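Local coordinates for protein transcription factor tau subunit sfc1 (Schizosaccharomyces pombe, PDB 4BJI) that is part of the TFIIIC complex that activates tRNA and 5S RNA genes for RNA polymerase III, within the tauA module that binds boxA promoter sites, at residues K45-K50 with R57-H62; Q38-A43 with K72-Y77. All coordinates share one frame; numbering follows the deposited sequence.

Interaction 1 of 2, residues K45-K50 with R57-H62; sequences KPLFEK and RALLNH
Leu47 and Leu59 carry most of the apolar packing between 45-50 and 57-62. Their side chains run past each other in opposite directions, so that Leu47 CD1 lies 3.9 Å from Leu59 CD2, and the same Leu59 methyl comes within 4.1 Å of Leu47 CB. The other branch of Leu59 serves a second partner: CD1 stands 4.4 Å from Phe48 CZ, an oblique approach to the outer end of the ring. With 190 Å² buried in all and CA atoms of Leu47 and Leu59 7.9 Å apart, the two backbones are held at side-chain distance, and no hydrogen bond crosses between them. Helices 35-50, 56-60 and 71-74, with strand 53-55 between the first two and strands 79-82 and 90-93 following, are consistent with a winged-helix form of the helix-turn-helix. Trp54 of strand 53-55 donates NE1 to Leu47 O and meets both the Phe48 and His62 rings edge-to-face.

At the border, Leu47 has CG anti to its carbonyl carbon (chi1 -65°), which brings both methyls to the CB of His62, each at 4.1 Å. The imidazole turns back on its own segment: His62 ND1 donates to Ala58 O at 2.8 Å with an N-H...O angle of 163°. Ala58 O lies near the ring plane of His62, although the donor is tilted 34° from the carbonyl plane, and the bond restrains ring rotation beside Leu47.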
loop_
_atom_site.group_PDB
_atom_site.type_symbol
_atom_site.label_atom_id
_atom_site.label_comp_id
_atom_site.label_asym_id
_atom_site.label_seq_id
_atom_site.Cartn_x
_atom_site.Cartn_y
_atom_site.Cartn_z
ATOM N N LYS A 45 15.993 -4.178 -6.041
ATOM C CA LYS A 45 16.380 -2.933 -6.677
ATOM C C LYS A 45 15.506 -2.567 -7.896
ATOM O O LYS A 45 14.994 -1.452 -7.951
ATOM C CB LYS A 45 17.886 -2.955 -7.035
ATOM C CG LYS A 45 18.806 -2.717 -5.807
ATOM C CD LYS A 45 20.262 -2.865 -6.190
ATOM C CE LYS A 45 21.189 -2.518 -5.017
ATOM N NZ LYS A 45 22.627 -2.815 -5.369
ATOM N N PRO A 46 15.332 -3.493 -8.862
ATOM C CA PRO A 46 14.487 -3.125 -10.010
ATOM C C PRO A 46 13.035 -2.935 -9.623
ATOM O O PRO A 46 12.338 -2.157 -10.279
ATOM C CB PRO A 46 14.616 -4.317 -10.959
ATOM C CG PRO A 46 15.283 -5.389 -10.185
ATOM C CD PRO A 46 16.081 -4.721 -9.105
ATOM N N LEU A 47 12.554 -3.629 -8.596
ATOM C CA LEU A 47 11.172 -3.433 -8.163
ATOM C C LEU A 47 10.980 -2.004 -7.639
ATOM O O LEU A 47 9.952 -1.383 -7.898
ATOM C CB LEU A 47 10.742 -4.481 -7.133
ATOM C CG LEU A 47 10.689 -5.930 -7.660
ATOM C CD1 LEU A 47 10.466 -6.977 -6.578
ATOM C CD2 LEU A 47 9.620 -6.084 -8.718
ATOM N N PHE A 48 11.959 -1.474 -6.917
ATOM C CA PHE A 48 11.877 -0.099 -6.437
ATOM C C PHE A 48 12.082 0.921 -7.548
ATOM O O PHE A 48 11.575 2.036 -7.428
ATOM C CB PHE A 48 12.856 0.152 -5.288
ATOM C CG PHE A 48 12.341 -0.282 -3.949
ATOM C CD1 PHE A 48 11.288 0.390 -3.338
ATOM C CD2 PHE A 48 12.883 -1.366 -3.304
ATOM C CE1 PHE A 48 10.799 0.001 -2.113
ATOM C CE2 PHE A 48 12.387 -1.765 -2.047
ATOM C CZ PHE A 48 11.342 -1.085 -1.464
ATOM N N GLU A 49 12.780 0.560 -8.625
ATOM C CA GLU A 49 12.811 1.438 -9.805
ATOM C C GLU A 49 11.443 1.475 -10.456
ATOM O O GLU A 49 11.000 2.547 -10.900
ATOM C CB GLU A 49 13.854 0.979 -10.833
ATOM C CG GLU A 49 15.264 1.035 -10.335
ATOM C CD GLU A 49 15.787 2.465 -10.083
ATOM O OE1 GLU A 49 15.127 3.451 -10.446
ATOM O OE2 GLU A 49 16.896 2.574 -9.525
ATOM N N LYS A 50 10.772 0.341 -10.544
ATOM C CA LYS A 50 9.445 0.274 -11.186
ATOM C C LYS A 50 8.377 1.033 -10.373
ATOM O O LYS A 50 7.472 1.693 -10.922
ATOM C CB LYS A 50 8.990 -1.186 -11.329
ATOM C CG LYS A 50 9.832 -2.045 -12.281
ATOM C CD LYS A 50 9.489 -3.550 -12.212
ATOM C CE LYS A 50 10.093 -4.300 -13.399
ATOM N NZ LYS A 50 9.917 -5.776 -13.313
ATOM N N ARG A 57 3.419 -7.290 1.362
ATOM C CA ARG A 57 2.660 -8.316 0.642
ATOM C C ARG A 57 2.814 -8.175 -0.876
ATOM O O ARG A 57 3.050 -9.157 -1.575
ATOM C CB ARG A 57 1.184 -8.255 1.031
ATOM C CG ARG A 57 0.347 -9.365 0.367
ATOM C CD ARG A 57 0.949 -10.765 0.545
ATOM N NE ARG A 57 1.211 -11.100 1.944
ATOM C CZ ARG A 57 1.855 -12.199 2.337
ATOM N NH1 ARG A 57 2.306 -13.067 1.441
ATOM N NH2 ARG A 57 2.051 -12.430 3.628
ATOM N N ALA A 58 2.705 -6.958 -1.398
ATOM C CA ALA A 58 2.863 -6.760 -2.831
ATOM C C ALA A 58 4.261 -7.171 -3.305
ATOM O O ALA A 58 4.401 -7.852 -4.317
ATOM C CB ALA A 58 2.502 -5.341 -3.233
ATOM N N LEU A 59 5.304 -6.833 -2.543
ATOM C CA LEU A 59 6.652 -7.281 -2.897
ATOM C C LEU A 59 6.797 -8.803 -2.881
ATOM O O LEU A 59 7.380 -9.390 -3.802
ATOM C CB LEU A 59 7.691 -6.675 -1.952
ATOM C CG LEU A 59 8.022 -5.225 -2.248
ATOM C CD1 LEU A 59 8.780 -4.611 -1.101
ATOM C CD2 LEU A 59 8.796 -5.119 -3.566
ATOM N N LEU A 60 6.271 -9.426 -1.829
ATOM C CA LEU A 60 6.424 -10.882 -1.726
ATOM C C LEU A 60 5.842 -11.522 -2.972
ATOM O O LEU A 60 6.385 -12.526 -3.470
ATOM C CB LEU A 60 5.706 -11.409 -0.498
ATOM C CG LEU A 60 6.344 -11.146 0.861
ATOM C CD1 LEU A 60 5.354 -11.493 1.943
ATOM C CD2 LEU A 60 7.634 -11.950 1.001
ATOM N N ASN A 61 4.719 -11.000 -3.470
ATOM C CA ASN A 61 4.050 -11.600 -4.625
ATOM C C ASN A 61 4.788 -11.361 -5.938
ATOM O O ASN A 61 4.452 -11.943 -6.969
ATOM C CB ASN A 61 2.595 -11.152 -4.682
ATOM C CG ASN A 61 1.799 -11.682 -3.493
ATOM O OD1 ASN A 61 2.171 -12.692 -2.885
ATOM N ND2 ASN A 61 0.721 -11.039 -3.168
ATOM N N HIS A 62 5.835 -10.548 -5.890
ATOM C CA HIS A 62 6.703 -10.341 -7.041
ATOM C C HIS A 62 8.084 -10.955 -6.851
ATOM O O HIS A 62 8.978 -10.719 -7.672
ATOM C CB HIS A 62 6.913 -8.861 -7.282
ATOM C CG HIS A 62 5.732 -8.179 -7.869
ATOM N ND1 HIS A 62 4.601 -7.848 -7.143
ATOM C CD2 HIS A 62 5.509 -7.737 -9.130
ATOM C CE1 HIS A 62 3.730 -7.262 -7.942
ATOM N NE2 HIS A 62 4.255 -7.178 -9.150
#

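Interaction 2 of 2, residues Q38-A43 with K72-Y77; sequences QEVIEA and KFALPY
With CG1 anti to the carbonyl carbon (chi1 -67°) and an extended chi2, Ile41 carries its CD1 methyl out to Tyr77, whereas Val40 has CG1 anti to the backbone N and directs that branch to Ala74. The Ile41 methyl approaches the ring obliquely and off-centre: CD1 is 4.0 Å from the Tyr77 ring centroid and 30° off its normal, a CH-pi contact. Its closest ring atom is Tyr77 CG, 3.6 Å from Ile41 CD1, which places the methyl at the root of the ring rather than near the hydroxyl. Ala74 CB meets both neighbours, lying 3.6 Å from Val40 CG1 and 3.9 Å from Ile41 CG1. This small side chain permits a close approach, with the CA atoms of Ile41 and Ala74 only 5.5 Å apart. Replacing Ile41 by alanine removes CG1 and CD1, which is likely to leave the root of the Tyr77 ring without its CH-pi partner and a gap beside Ala74.

On the helix 35-50 side, Glu42 OE2 accepts from Gln38 NE2 (2.8 Å) through its anti lone pair, in a bent bond (137°); the same oxygen forms a salt bridge with Lys45. The hydroxyl end of Tyr77 is fixed by Gly31 O, while Ile41 packs at the root of the ring. Ala74 also touches Ile37 and Leu44, extending the packing of helix 71-74 along helix 35-50, just before the chain enters strand 79-82.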
loop_
_atom_site.group_PDB
_atom_site.type_symbol
_atom_site.label_atom_id
_atom_site.label_comp_id
_atom_site.label_asym_id
_atom_site.label_seq_id
_atom_site.Cartn_x
_atom_site.Cartn_y
_atom_site.Cartn_z
ATOM N N GLN A 38 22.098 -10.257 0.191
ATOM C CA GLN A 38 22.454 -9.496 -1.010
ATOM C C GLN A 38 21.623 -9.958 -2.211
ATOM O O GLN A 38 21.185 -9.139 -3.015
ATOM C CB GLN A 38 23.949 -9.606 -1.324
ATOM C CG GLN A 38 24.377 -8.589 -2.352
ATOM C CD GLN A 38 24.222 -7.150 -1.846
ATOM O OE1 GLN A 38 24.576 -6.838 -0.700
ATOM N NE2 GLN A 38 23.699 -6.271 -2.700
ATOM N N GLU A 39 21.386 -11.259 -2.353
ATOM C CA GLU A 39 20.556 -11.761 -3.449
ATOM C C GLU A 39 19.169 -11.119 -3.400
ATOM O O GLU A 39 18.622 -10.759 -4.424
ATOM C CB GLU A 39 20.433 -13.297 -3.393
ATOM C CG GLU A 39 19.728 -13.911 -4.604
ATOM C CD GLU A 39 19.486 -15.412 -4.447
ATOM O OE1 GLU A 39 20.076 -16.026 -3.533
ATOM O OE2 GLU A 39 18.702 -15.977 -5.237
ATOM N N VAL A 40 18.615 -10.974 -2.202
ATOM C CA VAL A 40 17.288 -10.366 -2.069
ATOM C C VAL A 40 17.339 -8.889 -2.381
ATOM O O VAL A 40 16.451 -8.375 -3.089
ATOM C CB VAL A 40 16.709 -10.602 -0.652
ATOM C CG1 VAL A 40 15.288 -10.082 -0.559
ATOM C CG2 VAL A 40 16.774 -12.102 -0.299
ATOM N N ILE A 41 18.389 -8.207 -1.922
ATOM C CA ILE A 41 18.591 -6.796 -2.230
ATOM C C ILE A 41 18.671 -6.586 -3.738
ATOM O O ILE A 41 18.019 -5.673 -4.279
ATOM C CB ILE A 41 19.856 -6.274 -1.532
ATOM C CG1 ILE A 41 19.675 -6.271 -0.012
ATOM C CG2 ILE A 41 20.232 -4.888 -2.084
ATOM C CD1 ILE A 41 20.974 -5.995 0.747
ATOM N N GLU A 42 19.397 -7.433 -4.459
ATOM C CA GLU A 42 19.485 -7.306 -5.899
ATOM C C GLU A 42 18.152 -7.513 -6.612
ATOM O O GLU A 42 17.883 -6.824 -7.613
ATOM C CB GLU A 42 20.556 -8.241 -6.452
ATOM C CG GLU A 42 21.967 -7.868 -5.978
ATOM C CD GLU A 42 22.304 -6.427 -6.248
ATOM O OE1 GLU A 42 22.145 -5.986 -7.398
ATOM O OE2 GLU A 42 22.685 -5.721 -5.303
ATOM N N ALA A 43 17.306 -8.396 -6.098
ATOM C CA ALA A 43 15.977 -8.597 -6.652
ATOM C C ALA A 43 15.059 -7.405 -6.368
ATOM O O ALA A 43 14.164 -7.089 -7.168
ATOM C CB ALA A 43 15.380 -9.859 -6.093
ATOM N N LYS A 72 12.478 -9.018 5.210
ATOM C CA LYS A 72 12.512 -8.002 6.248
ATOM C C LYS A 72 13.924 -7.506 6.599
ATOM O O LYS A 72 14.090 -6.384 7.080
ATOM C CB LYS A 72 11.797 -8.465 7.518
ATOM C CG LYS A 72 12.493 -9.538 8.284
ATOM C CD LYS A 72 11.807 -9.753 9.632
ATOM C CE LYS A 72 12.449 -10.895 10.349
ATOM N NZ LYS A 72 11.891 -11.014 11.722
ATOM N N PHE A 73 14.926 -8.336 6.326
ATOM C CA PHE A 73 16.303 -7.955 6.547
ATOM C C PHE A 73 16.907 -7.172 5.376
ATOM O O PHE A 73 17.854 -6.416 5.543
ATOM C CB PHE A 73 17.148 -9.225 6.790
ATOM C CG PHE A 73 16.767 -9.994 8.037
ATOM C CD1 PHE A 73 17.260 -9.630 9.257
ATOM C CD2 PHE A 73 15.903 -11.067 7.951
ATOM C CE1 PHE A 73 16.895 -10.339 10.418
ATOM C CE2 PHE A 73 15.537 -11.775 9.086
ATOM C CZ PHE A 73 16.034 -11.404 10.314
ATOM N N ALA A 74 16.366 -7.392 4.176
ATOM C CA ALA A 74 16.857 -6.748 2.952
ATOM C C ALA A 74 16.271 -5.328 2.774
ATOM O O ALA A 74 16.972 -4.414 2.323
ATOM C CB ALA A 74 16.506 -7.617 1.738
ATOM N N LEU A 75 14.996 -5.165 3.130
ATOM C CA LEU A 75 14.301 -3.884 2.885
ATOM C C LEU A 75 15.039 -2.679 3.488
ATOM O O LEU A 75 15.112 -1.639 2.852
ATOM C CB LEU A 75 12.841 -3.945 3.340
ATOM C CG LEU A 75 11.922 -4.680 2.351
ATOM C CD1 LEU A 75 10.636 -5.126 2.964
ATOM C CD2 LEU A 75 11.670 -3.820 1.104
ATOM N N PRO A 76 15.610 -2.818 4.703
ATOM C CA PRO A 76 16.261 -1.659 5.318
ATOM C C PRO A 76 17.506 -1.161 4.595
ATOM O O PRO A 76 18.028 -0.073 4.874
ATOM C CB PRO A 76 16.623 -2.185 6.733
ATOM C CG PRO A 76 15.596 -3.172 7.023
ATOM C CD PRO A 76 15.447 -3.897 5.705
ATOM N N TYR A 77 18.000 -1.963 3.646
ATOM C CA TYR A 77 19.125 -1.527 2.842
ATOM C C TYR A 77 18.749 -0.590 1.704
ATOM O O TYR A 77 19.615 0.059 1.124
ATOM C CB TYR A 77 19.879 -2.738 2.258
ATOM C CG TYR A 77 20.751 -3.441 3.278
ATOM C CD1 TYR A 77 20.249 -4.451 4.082
ATOM C CD2 TYR A 77 22.065 -3.044 3.471
ATOM C CE1 TYR A 77 21.047 -5.074 5.047
ATOM C CE2 TYR A 77 22.865 -3.659 4.426
ATOM C CZ TYR A 77 22.341 -4.659 5.198
ATOM O OH TYR A 77 23.169 -5.264 6.132
#

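Overall arrangement
Interactions 1 and 2 use successive parts of helix 35-50, and their centres are about 11 Å apart. Along the chain, interaction 1 is nested within the loop closed by interaction 2. Leu75 physically connects them: its CD2 is 3.7 Å from Leu59 CD1 and 3.8 Å from Phe48 CZ, so residues of 72-77 reach the apolar packing between 45-50 and 57-62. Together the two interactions pack helices 56-60 and 71-74 on helix 35-50, probably within one helix-turn-helix domain. The subunit belongs to the part of TFIIIC that binds boxA; across both pairs of segments the contact is apolar packing, including one CH-pi contact, with no hydrogen bond crossing.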